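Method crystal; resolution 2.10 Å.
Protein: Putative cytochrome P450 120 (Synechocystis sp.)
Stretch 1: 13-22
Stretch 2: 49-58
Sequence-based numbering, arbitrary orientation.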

ATOM      1  N   ILE A  13      -1.473 -24.574 -21.272  1.00 31.76           N
ATOM      2  CA  ILE A  13      -1.483 -23.241 -20.645  1.00 31.05           C
ATOM      3  C   ILE A  13      -2.899 -22.916 -20.125  1.00 30.27           C
ATOM      4  O   ILE A  13      -3.882 -23.436 -20.663  1.00 29.94           O
ATOM      5  CB  ILE A  13      -0.959 -22.102 -21.600  1.00 30.84           C
ATOM      6  CG1 ILE A  13      -1.849 -21.950 -22.836  1.00 30.51           C
ATOM      7  CG2 ILE A  13       0.514 -22.328 -21.976  1.00 30.80           C
ATOM      8  CD1 ILE A  13      -1.483 -20.769 -23.739  1.00 32.06           C
ATOM      9  N   PRO A  14      -3.006 -22.064 -19.071  1.00 29.62           N
ATOM     10  CA  PRO A  14      -4.296 -21.753 -18.456  1.00 29.08           C
ATOM     11  C   PRO A  14      -5.359 -21.257 -19.429  1.00 29.16           C
ATOM     12  O   PRO A  14      -5.018 -20.744 -20.498  1.00 29.02           O
ATOM     13  CB  PRO A  14      -3.938 -20.657 -17.455  1.00 29.12           C
ATOM     14  CG  PRO A  14      -2.542 -20.960 -17.084  1.00 29.03           C
ATOM     15  CD  PRO A  14      -1.912 -21.358 -18.378  1.00 29.08           C
ATOM     16  N   PRO A  15      -6.649 -21.420 -19.070  1.00 28.93           N
ATOM     17  CA  PRO A  15      -7.713 -20.848 -19.898  1.00 29.07           C
ATOM     18  C   PRO A  15      -7.775 -19.333 -19.733  1.00 29.27           C
ATOM     19  O   PRO A  15      -7.370 -18.819 -18.697  1.00 29.37           O
ATOM     20  CB  PRO A  15      -8.984 -21.496 -19.338  1.00 28.88           C
ATOM     21  CG  PRO A  15      -8.641 -21.833 -17.901  1.00 28.77           C
ATOM     22  CD  PRO A  15      -7.171 -22.153 -17.898  1.00 28.64           C
ATOM     23  N   GLY A  16      -8.282 -18.629 -20.737  1.00 29.23           N
ATOM     24  CA  GLY A  16      -8.348 -17.174 -20.683  1.00 30.10           C
ATOM     25  C   GLY A  16      -8.197 -16.514 -22.044  1.00 30.46           C
ATOM     26  O   GLY A  16      -7.540 -17.065 -22.930  1.00 30.41           O
ATOM     27  N   ASP A  17      -8.806 -15.337 -22.198  1.00 30.90           N
ATOM     28  CA  ASP A  17      -8.753 -14.546 -23.441  1.00 31.86           C
ATOM     29  C   ASP A  17      -7.599 -13.533 -23.471  1.00 31.76           C
ATOM     30  O   ASP A  17      -7.424 -12.748 -22.535  1.00 31.60           O
ATOM     31  CB  ASP A  17     -10.072 -13.803 -23.649  1.00 32.17           C
ATOM     32  CG  ASP A  17     -11.258 -14.735 -23.765  1.00 33.92           C
ATOM     33  OD1 ASP A  17     -11.079 -15.876 -24.252  1.00 36.62           O
ATOM     34  OD2 ASP A  17     -12.372 -14.318 -23.377  1.00 34.92           O
ATOM     35  N   PHE A  18      -6.826 -13.563 -24.553  1.00 32.08           N
ATOM     36  CA  PHE A  18      -5.712 -12.638 -24.753  1.00 32.04           C
ATOM     37  C   PHE A  18      -6.162 -11.315 -25.342  1.00 32.32           C
ATOM     38  O   PHE A  18      -5.489 -10.300 -25.158  1.00 32.39           O
ATOM     39  CB  PHE A  18      -4.634 -13.257 -25.649  1.00 31.83           C
ATOM     40  CG  PHE A  18      -3.637 -14.117 -24.913  1.00 31.30           C
ATOM     41  CD1 PHE A  18      -3.417 -13.960 -23.552  1.00 30.65           C
ATOM     42  CD2 PHE A  18      -2.886 -15.059 -25.595  1.00 31.89           C
ATOM     43  CE1 PHE A  18      -2.487 -14.748 -22.889  1.00 30.10           C
ATOM     44  CE2 PHE A  18      -1.951 -15.843 -24.932  1.00 31.10           C
ATOM     45  CZ  PHE A  18      -1.753 -15.679 -23.581  1.00 31.20           C
ATOM     46  N   GLY A  19      -7.298 -11.332 -26.046  1.00 32.36           N
ATOM     47  CA  GLY A  19      -7.855 -10.131 -26.689  1.00 32.07           C
ATOM     48  C   GLY A  19      -7.030  -9.635 -27.870  1.00 31.75           C
ATOM     49  O   GLY A  19      -6.336 -10.417 -28.518  1.00 31.67           O
ATOM     50  N   LEU A  20      -7.110  -8.333 -28.141  1.00 31.53           N
ATOM     51  CA  LEU A  20      -6.352  -7.697 -29.228  1.00 31.36           C
ATOM     52  C   LEU A  20      -4.852  -7.816 -29.007  1.00 31.49           C
ATOM     53  O   LEU A  20      -4.412  -7.925 -27.865  1.00 31.14           O
ATOM     54  CB  LEU A  20      -6.720  -6.213 -29.345  1.00 31.30           C
ATOM     55  CG  LEU A  20      -8.160  -5.893 -29.740  1.00 31.79           C
ATOM     56  CD1 LEU A  20      -8.625  -4.519 -29.241  1.00 31.09           C
ATOM     57  CD2 LEU A  20      -8.327  -6.039 -31.244  1.00 31.49           C
ATOM     58  N   PRO A  21      -4.055  -7.773 -30.104  1.00 31.44           N
ATOM     59  CA  PRO A  21      -2.601  -7.706 -29.933  1.00 31.22           C
ATOM     60  C   PRO A  21      -2.212  -6.455 -29.140  1.00 30.85           C
ATOM     61  O   PRO A  21      -2.839  -5.403 -29.290  1.00 31.09           O
ATOM     62  CB  PRO A  21      -2.074  -7.624 -31.374  1.00 31.31           C
ATOM     63  CG  PRO A  21      -3.159  -8.191 -32.204  1.00 31.26           C
ATOM     64  CD  PRO A  21      -4.429  -7.774 -31.531  1.00 31.16           C
ATOM     65  N   TRP A  22      -1.202  -6.609 -28.287  1.00 30.66           N
ATOM     66  CA  TRP A  22      -0.749  -5.595 -27.325  1.00 30.27           C
ATOM     67  C   TRP A  22      -1.822  -5.116 -26.328  1.00 29.60           C
ATOM     68  O   TRP A  22      -1.704  -5.387 -25.135  1.00 29.48           O
ATOM     69  CB  TRP A  22      -0.017  -4.424 -28.014  1.00 30.53           C
ATOM     70  CG  TRP A  22       1.117  -3.920 -27.192  1.00 31.14           C
ATOM     71  CD1 TRP A  22       2.420  -4.332 -27.254  1.00 31.53           C
ATOM     72  CD2 TRP A  22       1.055  -2.937 -26.150  1.00 31.42           C
ATOM     73  NE1 TRP A  22       3.174  -3.655 -26.325  1.00 32.02           N
ATOM     74  CE2 TRP A  22       2.364  -2.790 -25.638  1.00 30.99           C
ATOM     75  CE3 TRP A  22       0.025  -2.152 -25.612  1.00 32.52           C
ATOM     76  CZ2 TRP A  22       2.670  -1.898 -24.606  1.00 31.19           C
ATOM     77  CZ3 TRP A  22       0.331  -1.263 -24.579  1.00 32.09           C
ATOM     78  CH2 TRP A  22       1.643  -1.148 -24.089  1.00 30.72           C
TER
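Stretch 2, residues 49-58: TRLFGKNVIF

Stretch 2 is a β-hairpin: strands 49-51 and 54-58 pair through backbone hydrogen bonds such as Thr-49 N to Val-56 O (2.8 Å), and a type I' turn from Leu-51 to Lys-54 joins them. It lies along stretch 1, which has no regular secondary structure, with Thr-49 nearest Phe-18, Gly-53 nearest Trp-22 and Ile-57 near Pro-14. The first strand and the turn thus follow stretch 1 in the same direction, and the second strand returns toward its start.

Polar contacts between the stretches are few. Arg-50 NH1 makes a weak hydrogen bond to Leu-20 O (3.5 Å), and Gly-53 N another to Trp-22 O (3.2 Å); Thr-49 CA adds a CA-H...O contact to Asp-17 O at 3.6 Å.

The two aromatic rings of stretch 1, Phe-18 and Trp-22, take most of the remaining contacts. The Arg-50 guanidinium stacks on Phe-18, centres 4.6 Å apart and planes at 29°, and is steadied within the hairpin by a hydrogen bond from Arg-50 NE to Asn-55 OD1 (3.2 Å). That same Asn-55 OD1 lies over one face of the Phe-18 ring, 3.5 Å from Phe-18 CZ, while Thr-49 O approaches the ring edge, 3.2 Å from Phe-18 CE1. At the turn, Gly-53 CA sits 3.5 Å above the centroid of the five-membered ring of Trp-22; a CB on Gly-53 would clash with Trp-22 NE1.

At the other end, Pro-14 CG meets Ile-57 CD1 at 3.7 Å, an apolar contact.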

ATOM      1  N   THR A  49      -4.412 -13.776 -19.301  1.00 23.09           N
ATOM      2  CA  THR A  49      -4.889 -12.598 -19.985  1.00 22.77           C
ATOM      3  C   THR A  49      -3.687 -11.945 -20.655  1.00 22.63           C
ATOM      4  O   THR A  49      -2.589 -12.502 -20.652  1.00 22.26           O
ATOM      5  CB  THR A  49      -5.607 -11.636 -18.998  1.00 22.65           C
ATOM      6  OG1 THR A  49      -6.071 -10.472 -19.692  1.00 23.79           O
ATOM      7  CG2 THR A  49      -4.690 -11.221 -17.867  1.00 22.70           C
ATOM      8  N   ARG A  50      -3.901 -10.773 -21.237  1.00 22.88           N
ATOM      9  CA  ARG A  50      -2.800  -9.992 -21.775  1.00 22.92           C
ATOM     10  C   ARG A  50      -2.956  -8.565 -21.290  1.00 22.65           C
ATOM     11  O   ARG A  50      -4.024  -7.972 -21.396  1.00 22.57           O
ATOM     12  CB  ARG A  50      -2.763 -10.087 -23.297  1.00 23.11           C
ATOM     13  CG  ARG A  50      -1.835  -9.085 -24.001  1.00 24.07           C
ATOM     14  CD  ARG A  50      -1.920  -9.286 -25.492  1.00 25.34           C
ATOM     15  NE  ARG A  50      -1.292 -10.542 -25.894  1.00 27.55           N
ATOM     16  CZ  ARG A  50      -1.714 -11.317 -26.893  1.00 26.58           C
ATOM     17  NH1 ARG A  50      -2.788 -10.986 -27.596  1.00 27.13           N
ATOM     18  NH2 ARG A  50      -1.068 -12.442 -27.173  1.00 26.29           N
ATOM     19  N   LEU A  51      -1.892  -8.035 -20.708  1.00 22.86           N
ATOM     20  CA  LEU A  51      -1.933  -6.694 -20.151  1.00 23.36           C
ATOM     21  C   LEU A  51      -0.657  -5.958 -20.528  1.00 23.60           C
ATOM     22  O   LEU A  51       0.429  -6.497 -20.384  1.00 23.60           O
ATOM     23  CB  LEU A  51      -2.114  -6.737 -18.626  1.00 22.81           C
ATOM     24  CG  LEU A  51      -3.289  -7.534 -18.027  1.00 22.36           C
ATOM     25  CD1 LEU A  51      -3.110  -7.659 -16.508  1.00 20.94           C
ATOM     26  CD2 LEU A  51      -4.634  -6.930 -18.361  1.00 20.03           C
ATOM     27  N   PHE A  52      -0.817  -4.739 -21.043  1.00 24.96           N
ATOM     28  CA  PHE A  52       0.300  -3.851 -21.421  1.00 25.37           C
ATOM     29  C   PHE A  52       1.333  -4.588 -22.275  1.00 25.64           C
ATOM     30  O   PHE A  52       2.537  -4.476 -22.036  1.00 26.38           O
ATOM     31  CB  PHE A  52       0.990  -3.274 -20.178  1.00 25.23           C
ATOM     32  CG  PHE A  52       0.054  -2.640 -19.184  1.00 25.41           C
ATOM     33  CD1 PHE A  52      -0.233  -1.281 -19.252  1.00 25.50           C
ATOM     34  CD2 PHE A  52      -0.515  -3.398 -18.164  1.00 25.42           C
ATOM     35  CE1 PHE A  52      -1.085  -0.691 -18.335  1.00 25.89           C
ATOM     36  CE2 PHE A  52      -1.362  -2.820 -17.232  1.00 25.64           C
ATOM     37  CZ  PHE A  52      -1.654  -1.463 -17.320  1.00 26.58           C
ATOM     38  N   GLY A  53       0.841  -5.381 -23.223  1.00 25.66           N
ATOM     39  CA  GLY A  53       1.679  -6.136 -24.146  1.00 25.33           C
ATOM     40  C   GLY A  53       2.286  -7.427 -23.632  1.00 25.27           C
ATOM     41  O   GLY A  53       3.038  -8.071 -24.367  1.00 24.98           O
ATOM     42  N   LYS A  54       1.982  -7.803 -22.381  1.00 24.70           N
ATOM     43  CA  LYS A  54       2.475  -9.059 -21.791  1.00 24.34           C
ATOM     44  C   LYS A  54       1.361 -10.074 -21.504  1.00 23.77           C
ATOM     45  O   LYS A  54       0.284  -9.727 -21.016  1.00 23.44           O
ATOM     46  CB  LYS A  54       3.236  -8.821 -20.471  1.00 24.42           C
ATOM     47  CG  LYS A  54       4.367  -7.817 -20.530  1.00 26.15           C
ATOM     48  CD  LYS A  54       5.664  -8.446 -21.007  1.00 27.44           C
ATOM     49  CE  LYS A  54       6.569  -7.392 -21.582  1.00 30.68           C
ATOM     50  NZ  LYS A  54       6.493  -6.137 -20.775  1.00 31.01           N
ATOM     51  N   ASN A  55       1.664 -11.335 -21.787  1.00 23.53           N
ATOM     52  CA  ASN A  55       0.831 -12.467 -21.390  1.00 22.96           C
ATOM     53  C   ASN A  55       0.967 -12.683 -19.892  1.00 22.24           C
ATOM     54  O   ASN A  55       2.087 -12.812 -19.383  1.00 21.90           O
ATOM     55  CB  ASN A  55       1.264 -13.713 -22.168  1.00 23.04           C
ATOM     56  CG  ASN A  55       1.077 -13.546 -23.684  1.00 23.17           C
ATOM     57  OD1 ASN A  55       0.207 -12.792 -24.144  1.00 21.30           O
ATOM     58  ND2 ASN A  55       1.893 -14.246 -24.455  1.00 23.61           N
ATOM     59  N   VAL A  56      -0.169 -12.696 -19.190  1.00 21.44           N
ATOM     60  CA  VAL A  56      -0.166 -12.722 -17.719  1.00 20.53           C
ATOM     61  C   VAL A  56      -1.062 -13.847 -17.183  1.00 21.05           C
ATOM     62  O   VAL A  56      -2.191 -14.004 -17.636  1.00 20.62           O
ATOM     63  CB  VAL A  56      -0.610 -11.350 -17.107  1.00 20.66           C
ATOM     64  CG1 VAL A  56      -0.334 -11.283 -15.589  1.00 18.06           C
ATOM     65  CG2 VAL A  56       0.093 -10.145 -17.811  1.00 19.88           C
ATOM     66  N   ILE A  57      -0.545 -14.617 -16.221  1.00 21.20           N
ATOM     67  CA  ILE A  57      -1.338 -15.625 -15.510  1.00 21.06           C
ATOM     68  C   ILE A  57      -1.677 -15.087 -14.123  1.00 21.11           C
ATOM     69  O   ILE A  57      -0.787 -14.720 -13.370  1.00 21.02           O
ATOM     70  CB  ILE A  57      -0.592 -16.992 -15.410  1.00 20.92           C
ATOM     71  CG1 ILE A  57      -0.200 -17.488 -16.809  1.00 20.87           C
ATOM     72  CG2 ILE A  57      -1.448 -18.037 -14.676  1.00 21.57           C
ATOM     73  CD1 ILE A  57       0.492 -18.851 -16.844  1.00 20.79           C
ATOM     74  N   PHE A  58      -2.968 -15.006 -13.815  1.00 21.43           N
ATOM     75  CA  PHE A  58      -3.432 -14.607 -12.487  1.00 21.83           C
ATOM     76  C   PHE A  58      -3.656 -15.842 -11.594  1.00 22.19           C
ATOM     77  O   PHE A  58      -4.379 -16.771 -11.962  1.00 21.95           O
ATOM     78  CB  PHE A  58      -4.735 -13.814 -12.595  1.00 21.96           C
ATOM     79  CG  PHE A  58      -4.556 -12.341 -12.943  1.00 22.80           C
ATOM     80  CD1 PHE A  58      -5.141 -11.360 -12.149  1.00 22.03           C
ATOM     81  CD2 PHE A  58      -3.850 -11.942 -14.077  1.00 22.21           C
ATOM     82  CE1 PHE A  58      -5.007 -10.001 -12.461  1.00 21.69           C
ATOM     83  CE2 PHE A  58      -3.716 -10.590 -14.395  1.00 22.90           C
ATOM     84  CZ  PHE A  58      -4.298  -9.625 -13.589  1.00 22.18           C
TER